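Local coordinates for protein beta-galactoside alpha-2,6-sialyltransferase (Photobacterium sp., PDB 2Z4T) that probably transfers sialic acid from a CMP-linked donor to galactosides such as lactose, in alpha-2,6 linkage, at residues 337-342 with 426-431; 318-323 with 434-439. All blocks are in the same frame, centred on the assembly; numbering follows the deposited sequence.

Interaction 1 (337-342 with 426-431). With C5P (cytidine-5'-monophosphate), chain C.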
ATOM      1  N   ILE A 337      11.042   6.164   2.676  1.00 39.36           N
ATOM      2  CA  ILE A 337      10.666   5.301   1.565  1.00 38.93           C
ATOM      3  C   ILE A 337       9.802   5.998   0.501  1.00 39.77           C
ATOM      4  O   ILE A 337       9.990   5.756  -0.686  1.00 39.89           O
ATOM      5  CB  ILE A 337      10.023   3.977   2.031  1.00 38.75           C
ATOM      6  CG1 ILE A 337      11.054   3.167   2.837  1.00 37.53           C
ATOM      7  CG2 ILE A 337       9.548   3.169   0.806  1.00 37.61           C
ATOM      8  CD1 ILE A 337      10.515   1.903   3.495  1.00 37.41           C
ATOM      9  N   VAL A 338       8.863   6.849   0.917  1.00 40.25           N
ATOM     10  CA  VAL A 338       8.078   7.631  -0.048  1.00 41.45           C
ATOM     11  C   VAL A 338       8.834   8.871  -0.609  1.00 41.98           C
ATOM     12  O   VAL A 338       8.319   9.561  -1.480  1.00 42.13           O
ATOM     13  CB  VAL A 338       6.648   8.029   0.490  1.00 41.65           C
ATOM     14  CG1 VAL A 338       5.966   6.838   1.186  1.00 39.95           C
ATOM     15  CG2 VAL A 338       6.728   9.243   1.432  1.00 41.84           C
ATOM     16  N   ASN A 339      10.052   9.114  -0.121  1.00 42.37           N
ATOM     17  CA  ASN A 339      10.878  10.285  -0.491  1.00 42.99           C
ATOM     18  C   ASN A 339      10.272  11.661  -0.202  1.00 42.30           C
ATOM     19  O   ASN A 339      10.458  12.620  -0.958  1.00 41.73           O
ATOM     20  CB  ASN A 339      11.425  10.199  -1.927  1.00 43.65           C
ATOM     21  CG  ASN A 339      12.209   8.911  -2.185  1.00 46.71           C
ATOM     22  OD1 ASN A 339      12.916   8.421  -1.311  1.00 50.39           O
ATOM     23  ND2 ASN A 339      12.064   8.348  -3.383  1.00 49.42           N
ATOM     24  N   PHE A 340       9.561  11.749   0.917  1.00 41.85           N
ATOM     25  CA  PHE A 340       9.056  13.029   1.378  1.00 41.83           C
ATOM     26  C   PHE A 340       9.986  13.680   2.406  1.00 42.03           C
ATOM     27  O   PHE A 340      10.141  13.206   3.535  1.00 42.55           O
ATOM     28  CB  PHE A 340       7.627  12.910   1.925  1.00 40.92           C
ATOM     29  CG  PHE A 340       7.031  14.233   2.362  1.00 40.25           C
ATOM     30  CD1 PHE A 340       7.299  15.408   1.651  1.00 36.99           C
ATOM     31  CD2 PHE A 340       6.194  14.299   3.468  1.00 38.67           C
ATOM     32  CE1 PHE A 340       6.746  16.619   2.040  1.00 35.98           C
ATOM     33  CE2 PHE A 340       5.645  15.509   3.863  1.00 38.55           C
ATOM     34  CZ  PHE A 340       5.929  16.679   3.142  1.00 37.27           C
ATOM     35  N   ASP A 341      10.620  14.763   1.997  1.00 41.89           N
ATOM     36  CA  ASP A 341      11.390  15.565   2.922  1.00 41.99           C
ATOM     37  C   ASP A 341      10.482  16.681   3.474  1.00 41.45           C
ATOM     38  O   ASP A 341      10.302  17.738   2.861  1.00 40.75           O
ATOM     39  CB  ASP A 341      12.624  16.120   2.215  1.00 42.32           C
ATOM     40  CG  ASP A 341      13.531  16.923   3.141  1.00 44.22           C
ATOM     41  OD1 ASP A 341      13.256  17.056   4.371  1.00 44.86           O
ATOM     42  OD2 ASP A 341      14.535  17.430   2.607  1.00 46.07           O
ATOM     43  N   LYS A 342       9.907  16.409   4.634  1.00 41.27           N
ATOM     44  CA  LYS A 342       8.937  17.281   5.256  1.00 41.84           C
ATOM     45  C   LYS A 342       9.504  18.627   5.656  1.00 43.12           C
ATOM     46  O   LYS A 342       8.890  19.669   5.372  1.00 43.34           O
ATOM     47  CB  LYS A 342       8.348  16.586   6.470  1.00 41.65           C
ATOM     48  CG  LYS A 342       7.366  17.409   7.223  1.00 41.71           C
ATOM     49  CD  LYS A 342       6.690  16.612   8.307  1.00 40.25           C
ATOM     50  CE  LYS A 342       6.181  17.581   9.355  1.00 40.02           C
ATOM     51  NZ  LYS A 342       4.993  17.051  10.052  1.00 41.50           N
ATOM     52  N   PRO A 426       7.838  16.699  -5.101  1.00 41.31           N
ATOM     53  CA  PRO A 426       8.143  15.592  -5.991  1.00 41.12           C
ATOM     54  C   PRO A 426       6.915  14.763  -6.298  1.00 41.35           C
ATOM     55  O   PRO A 426       6.201  14.301  -5.396  1.00 41.79           O
ATOM     56  CB  PRO A 426       9.237  14.825  -5.239  1.00 40.65           C
ATOM     57  CG  PRO A 426      10.000  15.934  -4.560  1.00 40.16           C
ATOM     58  CD  PRO A 426       8.887  16.871  -4.074  1.00 41.14           C
ATOM     59  N   SER A 427       6.666  14.620  -7.587  1.00 41.26           N
ATOM     60  CA  SER A 427       5.465  14.000  -8.080  1.00 41.88           C
ATOM     61  C   SER A 427       5.277  12.557  -7.579  1.00 42.02           C
ATOM     62  O   SER A 427       4.145  12.049  -7.540  1.00 41.67           O
ATOM     63  CB  SER A 427       5.479  14.050  -9.613  1.00 42.43           C
ATOM     64  OG  SER A 427       6.541  13.263 -10.142  1.00 43.75           O
ATOM     65  N   LYS A 428       6.374  11.900  -7.198  1.00 41.82           N
ATOM     66  CA  LYS A 428       6.300  10.511  -6.742  1.00 42.49           C
ATOM     67  C   LYS A 428       5.627  10.352  -5.376  1.00 41.68           C
ATOM     68  O   LYS A 428       5.240   9.238  -4.995  1.00 41.08           O
ATOM     69  CB  LYS A 428       7.671   9.828  -6.757  1.00 42.57           C
ATOM     70  CG  LYS A 428       8.777  10.348  -5.793  1.00 44.28           C
ATOM     71  CD  LYS A 428      10.025   9.450  -6.018  1.00 45.43           C
ATOM     72  CE  LYS A 428      11.326  10.004  -5.459  1.00 52.17           C
ATOM     73  NZ  LYS A 428      11.660  11.444  -5.785  1.00 53.94           N
ATOM     74  N   ILE A 429       5.487  11.465  -4.653  1.00 40.83           N
ATOM     75  CA  ILE A 429       4.950  11.432  -3.299  1.00 39.94           C
ATOM     76  C   ILE A 429       3.421  11.450  -3.374  1.00 40.04           C
ATOM     77  O   ILE A 429       2.843  12.446  -3.830  1.00 38.93           O
ATOM     78  CB  ILE A 429       5.453  12.647  -2.469  1.00 40.02           C
ATOM     79  CG1 ILE A 429       6.976  12.689  -2.429  1.00 39.38           C
ATOM     80  CG2 ILE A 429       4.879  12.632  -1.064  1.00 38.31           C
ATOM     81  CD1 ILE A 429       7.531  14.072  -2.033  1.00 39.55           C
ATOM     82  N   SER A 430       2.757  10.366  -2.950  1.00 39.45           N
ATOM     83  CA  SER A 430       1.285  10.402  -2.880  1.00 39.13           C
ATOM     84  C   SER A 430       0.836  11.606  -2.063  1.00 39.26           C
ATOM     85  O   SER A 430       1.390  11.884  -0.992  1.00 39.07           O
ATOM     86  CB  SER A 430       0.711   9.130  -2.304  1.00 38.82           C
ATOM     87  OG  SER A 430       0.383   8.252  -3.369  1.00 40.11           O
ATOM     88  N   PHE A 431      -0.143  12.339  -2.576  1.00 38.94           N
ATOM     89  CA  PHE A 431      -0.542  13.567  -1.933  1.00 39.08           C
ATOM     90  C   PHE A 431      -1.102  13.298  -0.546  1.00 39.10           C
ATOM     91  O   PHE A 431      -1.019  14.150   0.358  1.00 38.26           O
ATOM     92  CB  PHE A 431      -1.553  14.319  -2.804  1.00 39.62           C
ATOM     93  CG  PHE A 431      -1.883  15.691  -2.308  1.00 39.20           C
ATOM     94  CD1 PHE A 431      -0.925  16.694  -2.305  1.00 43.61           C
ATOM     95  CD2 PHE A 431      -3.152  15.985  -1.853  1.00 40.03           C
ATOM     96  CE1 PHE A 431      -1.234  18.003  -1.848  1.00 43.26           C
ATOM     97  CE2 PHE A 431      -3.484  17.257  -1.415  1.00 39.75           C
ATOM     98  CZ  PHE A 431      -2.529  18.274  -1.405  1.00 41.33           C
TER
HETATM   99  O3P C5P C1427      -5.220  11.107 -10.104  1.00 24.03           O
HETATM  100  P   C5P C1427      -5.493   9.703  -9.715  1.00 26.09           P
HETATM  101  O1P C5P C1427      -4.765   8.799 -10.699  1.00 26.09           O
HETATM  102  O2P C5P C1427      -6.959   9.447  -9.431  1.00 23.00           O
HETATM  103  O5' C5P C1427      -4.821   9.527  -8.294  1.00 25.07           O
HETATM  104  C5' C5P C1427      -4.578   8.260  -7.722  1.00 24.98           C
HETATM  105  C4' C5P C1427      -3.573   8.519  -6.601  1.00 25.11           C
HETATM  106  O4' C5P C1427      -2.361   9.057  -7.149  1.00 24.90           O
HETATM  107  C3' C5P C1427      -4.022   9.578  -5.611  1.00 22.78           C
HETATM  108  O3' C5P C1427      -4.774   9.043  -4.527  1.00 28.64           O
HETATM  109  C2' C5P C1427      -2.706  10.076  -5.084  1.00 23.14           C
HETATM  110  O2' C5P C1427      -2.114   9.108  -4.215  1.00 24.69           O
HETATM  111  C1' C5P C1427      -1.808  10.053  -6.278  1.00 23.28           C
HETATM  112  N1  C5P C1427      -1.757  11.376  -6.896  1.00 23.62           N
HETATM  113  C2  C5P C1427      -0.901  12.365  -6.340  1.00 23.55           C
HETATM  114  N3  C5P C1427      -0.814  13.597  -6.903  1.00 24.70           N
HETATM  115  C4  C5P C1427      -1.552  13.910  -8.002  1.00 24.24           C
HETATM  116  C5  C5P C1427      -2.412  12.950  -8.576  1.00 23.83           C
HETATM  117  C6  C5P C1427      -2.492  11.670  -8.000  1.00 23.37           C
HETATM  118  O2  C5P C1427      -0.225  12.130  -5.328  1.00 23.77           O
HETATM  119  N4  C5P C1427      -1.429  15.149  -8.542  1.00 23.42           N
HETATM  120  O   HOH W   1       6.417   8.060  -2.982  1.00 23.82           O

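Interaction 2 (318-323 with 434-439)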
ATOM      1  N   MET A 318     -11.031   2.355   3.678  1.00 40.78           N
ATOM      2  CA  MET A 318      -9.585   2.661   3.685  1.00 40.80           C
ATOM      3  C   MET A 318      -9.261   3.648   4.835  1.00 40.67           C
ATOM      4  O   MET A 318      -9.984   4.617   5.056  1.00 40.18           O
ATOM      5  CB  MET A 318      -9.188   3.238   2.337  1.00 40.67           C
ATOM      6  CG  MET A 318      -7.752   3.035   1.927  1.00 41.87           C
ATOM      7  SD  MET A 318      -7.390   3.667   0.253  1.00 41.19           S
ATOM      8  CE  MET A 318      -7.994   2.298  -0.732  1.00 37.07           C
ATOM      9  N   GLN A 319      -8.208   3.361   5.593  1.00 40.94           N
ATOM     10  CA  GLN A 319      -7.844   4.159   6.776  1.00 41.08           C
ATOM     11  C   GLN A 319      -6.694   5.108   6.453  1.00 40.84           C
ATOM     12  O   GLN A 319      -5.837   4.771   5.625  1.00 40.38           O
ATOM     13  CB  GLN A 319      -7.454   3.225   7.947  1.00 41.52           C
ATOM     14  CG  GLN A 319      -8.592   2.296   8.439  1.00 41.95           C
ATOM     15  CD  GLN A 319      -9.824   3.090   8.882  1.00 45.47           C
ATOM     16  OE1 GLN A 319     -10.902   3.011   8.265  1.00 46.35           O
ATOM     17  NE2 GLN A 319      -9.659   3.891   9.934  1.00 45.67           N
ATOM     18  N   TRP A 320      -6.675   6.280   7.104  1.00 40.62           N
ATOM     19  CA  TRP A 320      -5.583   7.276   6.948  1.00 40.27           C
ATOM     20  C   TRP A 320      -4.887   7.649   8.267  1.00 41.04           C
ATOM     21  O   TRP A 320      -4.335   8.756   8.430  1.00 40.80           O
ATOM     22  CB  TRP A 320      -6.099   8.523   6.218  1.00 39.17           C
ATOM     23  CG  TRP A 320      -6.554   8.154   4.860  1.00 39.37           C
ATOM     24  CD1 TRP A 320      -7.853   7.989   4.435  1.00 39.12           C
ATOM     25  CD2 TRP A 320      -5.722   7.800   3.755  1.00 37.72           C
ATOM     26  NE1 TRP A 320      -7.872   7.593   3.121  1.00 38.70           N
ATOM     27  CE2 TRP A 320      -6.580   7.467   2.676  1.00 38.60           C
ATOM     28  CE3 TRP A 320      -4.340   7.751   3.562  1.00 36.96           C
ATOM     29  CZ2 TRP A 320      -6.094   7.088   1.419  1.00 37.11           C
ATOM     30  CZ3 TRP A 320      -3.854   7.359   2.314  1.00 38.11           C
ATOM     31  CH2 TRP A 320      -4.733   7.035   1.258  1.00 37.97           C
ATOM     32  N   ASP A 321      -4.888   6.705   9.199  1.00 41.40           N
ATOM     33  CA  ASP A 321      -4.299   6.936  10.502  1.00 42.02           C
ATOM     34  C   ASP A 321      -3.080   6.040  10.716  1.00 42.38           C
ATOM     35  O   ASP A 321      -2.559   5.949  11.821  1.00 42.67           O
ATOM     36  CB  ASP A 321      -5.340   6.709  11.597  1.00 41.78           C
ATOM     37  CG  ASP A 321      -5.847   5.264  11.653  1.00 42.57           C
ATOM     38  OD1 ASP A 321      -5.630   4.445  10.710  1.00 41.63           O
ATOM     39  OD2 ASP A 321      -6.494   4.956  12.673  1.00 44.39           O
ATOM     40  N   GLY A 322      -2.639   5.385   9.648  1.00 42.63           N
ATOM     41  CA  GLY A 322      -1.485   4.492   9.697  1.00 42.71           C
ATOM     42  C   GLY A 322      -0.221   5.231  10.102  1.00 42.91           C
ATOM     43  O   GLY A 322       0.590   4.732  10.924  1.00 43.05           O
ATOM     44  N   PHE A 323      -0.058   6.427   9.542  1.00 42.32           N
ATOM     45  CA  PHE A 323       1.126   7.206   9.797  1.00 42.19           C
ATOM     46  C   PHE A 323       1.118   7.669  11.249  1.00 42.99           C
ATOM     47  O   PHE A 323       2.109   7.544  11.948  1.00 42.59           O
ATOM     48  CB  PHE A 323       1.228   8.379   8.835  1.00 41.12           C
ATOM     49  CG  PHE A 323       2.397   9.293   9.124  1.00 40.73           C
ATOM     50  CD1 PHE A 323       3.678   8.948   8.717  1.00 38.72           C
ATOM     51  CD2 PHE A 323       2.214  10.491   9.819  1.00 38.20           C
ATOM     52  CE1 PHE A 323       4.757   9.771   8.987  1.00 38.27           C
ATOM     53  CE2 PHE A 323       3.278  11.319  10.100  1.00 38.14           C
ATOM     54  CZ  PHE A 323       4.566  10.964   9.684  1.00 38.54           C
ATOM     55  N   LEU A 434       0.937  14.092   2.477  1.00 40.37           N
ATOM     56  CA  LEU A 434       0.910  15.466   2.982  1.00 40.69           C
ATOM     57  C   LEU A 434      -0.254  15.670   3.941  1.00 40.23           C
ATOM     58  O   LEU A 434      -0.137  16.415   4.908  1.00 40.23           O
ATOM     59  CB  LEU A 434       0.883  16.536   1.877  1.00 40.82           C
ATOM     60  CG  LEU A 434       1.915  16.643   0.748  1.00 41.94           C
ATOM     61  CD1 LEU A 434       2.288  18.078   0.624  1.00 42.09           C
ATOM     62  CD2 LEU A 434       3.177  15.788   0.903  1.00 42.66           C
ATOM     63  N   MET A 435      -1.375  15.018   3.668  1.00 39.89           N
ATOM     64  CA  MET A 435      -2.489  15.036   4.606  1.00 40.24           C
ATOM     65  C   MET A 435      -2.102  14.389   5.935  1.00 39.86           C
ATOM     66  O   MET A 435      -2.347  14.970   6.983  1.00 40.03           O
ATOM     67  CB  MET A 435      -3.713  14.327   4.037  1.00 39.65           C
ATOM     68  CG  MET A 435      -4.960  14.438   4.912  1.00 39.27           C
ATOM     69  SD  MET A 435      -6.271  13.340   4.299  1.00 42.22           S
ATOM     70  CE  MET A 435      -5.474  11.750   4.601  1.00 37.95           C
ATOM     71  N   MET A 436      -1.496  13.203   5.869  1.00 39.22           N
ATOM     72  CA  MET A 436      -1.141  12.418   7.053  1.00 39.13           C
ATOM     73  C   MET A 436      -0.050  13.067   7.876  1.00 39.16           C
ATOM     74  O   MET A 436       0.007  12.848   9.089  1.00 39.20           O
ATOM     75  CB  MET A 436      -0.701  11.003   6.670  1.00 38.81           C
ATOM     76  CG  MET A 436      -1.816  10.170   6.045  1.00 38.67           C
ATOM     77  SD  MET A 436      -1.388   8.447   5.944  1.00 40.75           S
ATOM     78  CE  MET A 436      -0.242   8.433   4.568  1.00 39.97           C
ATOM     79  N   THR A 437       0.808  13.858   7.231  1.00 38.79           N
ATOM     80  CA  THR A 437       1.877  14.546   7.941  1.00 39.13           C
ATOM     81  C   THR A 437       1.492  15.978   8.355  1.00 39.88           C
ATOM     82  O   THR A 437       2.324  16.735   8.885  1.00 39.47           O
ATOM     83  CB  THR A 437       3.183  14.568   7.119  1.00 39.52           C
ATOM     84  OG1 THR A 437       2.939  15.187   5.852  1.00 39.83           O
ATOM     85  CG2 THR A 437       3.747  13.110   6.896  1.00 37.81           C
ATOM     86  N   ASP A 438       0.227  16.344   8.128  1.00 40.28           N
ATOM     87  CA  ASP A 438      -0.268  17.691   8.462  1.00 41.06           C
ATOM     88  C   ASP A 438       0.530  18.765   7.714  1.00 40.31           C
ATOM     89  O   ASP A 438       0.975  19.737   8.301  1.00 40.41           O
ATOM     90  CB  ASP A 438      -0.238  17.917   9.981  1.00 41.36           C
ATOM     91  CG  ASP A 438      -0.984  19.171  10.401  1.00 46.22           C
ATOM     92  OD1 ASP A 438      -1.996  19.550   9.733  1.00 50.51           O
ATOM     93  OD2 ASP A 438      -0.559  19.796  11.412  1.00 51.02           O
ATOM     94  N   MET A 439       0.707  18.553   6.413  1.00 40.34           N
ATOM     95  CA  MET A 439       1.531  19.389   5.540  1.00 40.03           C
ATOM     96  C   MET A 439       0.689  19.878   4.368  1.00 40.49           C
ATOM     97  O   MET A 439       1.203  20.185   3.287  1.00 40.48           O
ATOM     98  CB  MET A 439       2.732  18.597   5.011  1.00 39.86           C
ATOM     99  CG  MET A 439       3.889  18.405   6.005  1.00 39.42           C
ATOM    100  SD  MET A 439       4.449  19.970   6.724  1.00 40.29           S
ATOM    101  CE  MET A 439       5.292  20.740   5.335  1.00 38.25           C
TER

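Interaction 1 (337-342 with 426-431)
Ile429 packs against the backbone of Val338 and Asn339 and the side chain of Phe340, at the end of helix 328-338. Its CG1 lies beside the backbone N, anti to the carbonyl carbon (chi1 -57°). From there Ile429 CG1 comes within 3.5 Å of Val338 O, and Ile429 CD1 within 3.4 Å of Asn339 O. The same methyl, Ile429 CD1, touches Phe340 CD1 at 3.9 Å. The two side chains cross at about a right angle, with the methyl oblique to the ring. Phe340 CB lies near both the CG2 and CD1 methyls of Ile429. Lys342 CA sits over one face of the Phe340 ring, offset toward its rim. Asn339 has positive phi, and a Schellman motif ends the helix here.

No direct hydrogen bond joins the two segments. One water donates to Val338 O (2.9 Å) and to Lys428 O (2.6 Å). A type I turn from Pro426 to Ile429 shapes the other side, closed by Ile429 N to Pro426 O. Just beyond it, Phe431 N donates to O2 of the CMP base at 2.8 Å, with a bent angle of 135°. Ser430 OG lies 2.8 Å from the ribose O2'. The contact thus joins aliphatic groups to two backbone carbonyls and a ring, with one water bridging backbone oxygens. It lies behind the loop whose Ser430 and Phe431 meet the nucleotide.

Interaction 2 (318-323 with 434-439)
Trp320 and Met436 both set CG anti to the carbonyl carbon (chi1 -62° and -65°), and their side chains cross at about a right angle. Met436 SD lies in the plane of the indole, at its edge, 3.9 Å from Trp320 CE3. This is a Met-aromatic contact. Met435 bends at chi3 (65°), and its CE methyl reaches Trp320 CB at 3.7 Å, oblique to the ring. The indole therefore meets a sulfur and a methyl from consecutive residues of helix 431-436. The sulfur of Met436 also touches Phe323 CB at 3.9 Å.

Thr437 CG2 sits over one face of the Phe323 ring. It is 3.9 Å from the ring centroid, a CH-pi contact displaced toward CZ and CE2. Phe323 CD2 comes within 3.3 Å of Met436 O. Thr437, the first residue past helix 431-436, bonds back through OG1 to Val433 O. Asp438, with positive phi, is the C-prime residue of a Schellman motif, with bonds from Met439 N to Leu434 O and from Asp438 N to Met435 O.

No hydrogen bond crosses between the segments. The fit of this helix end to the loop after strand 315-317 and the start of helix 322-325 therefore rests on shape and dispersion, with CH-pi and Met-aromatic contacts, close to the Glu432 that binds CMP.

The centres of interactions 1 and 2 lie about 13 Å apart in the GT-B part of the chain. Along the chain the order is 318-323, 337-342, 426-431, 434-439, so interaction 2 encloses interaction 1. Segment 318-323 follows strand 315-317 of the large mixed sheet, and helices 322-325 and 328-338 come next. The loop after strand 423-424 of the six-stranded parallel sheet runs into helix 431-436. Interaction 2 thus joins parts of the fold built on the two sheets. The contacts touch directly: Lys342 NZ probably bonds to Thr437 O, and the Phe340 ring packs on Leu434 and Thr437. Together they flank residues 430-432, which bind CMP.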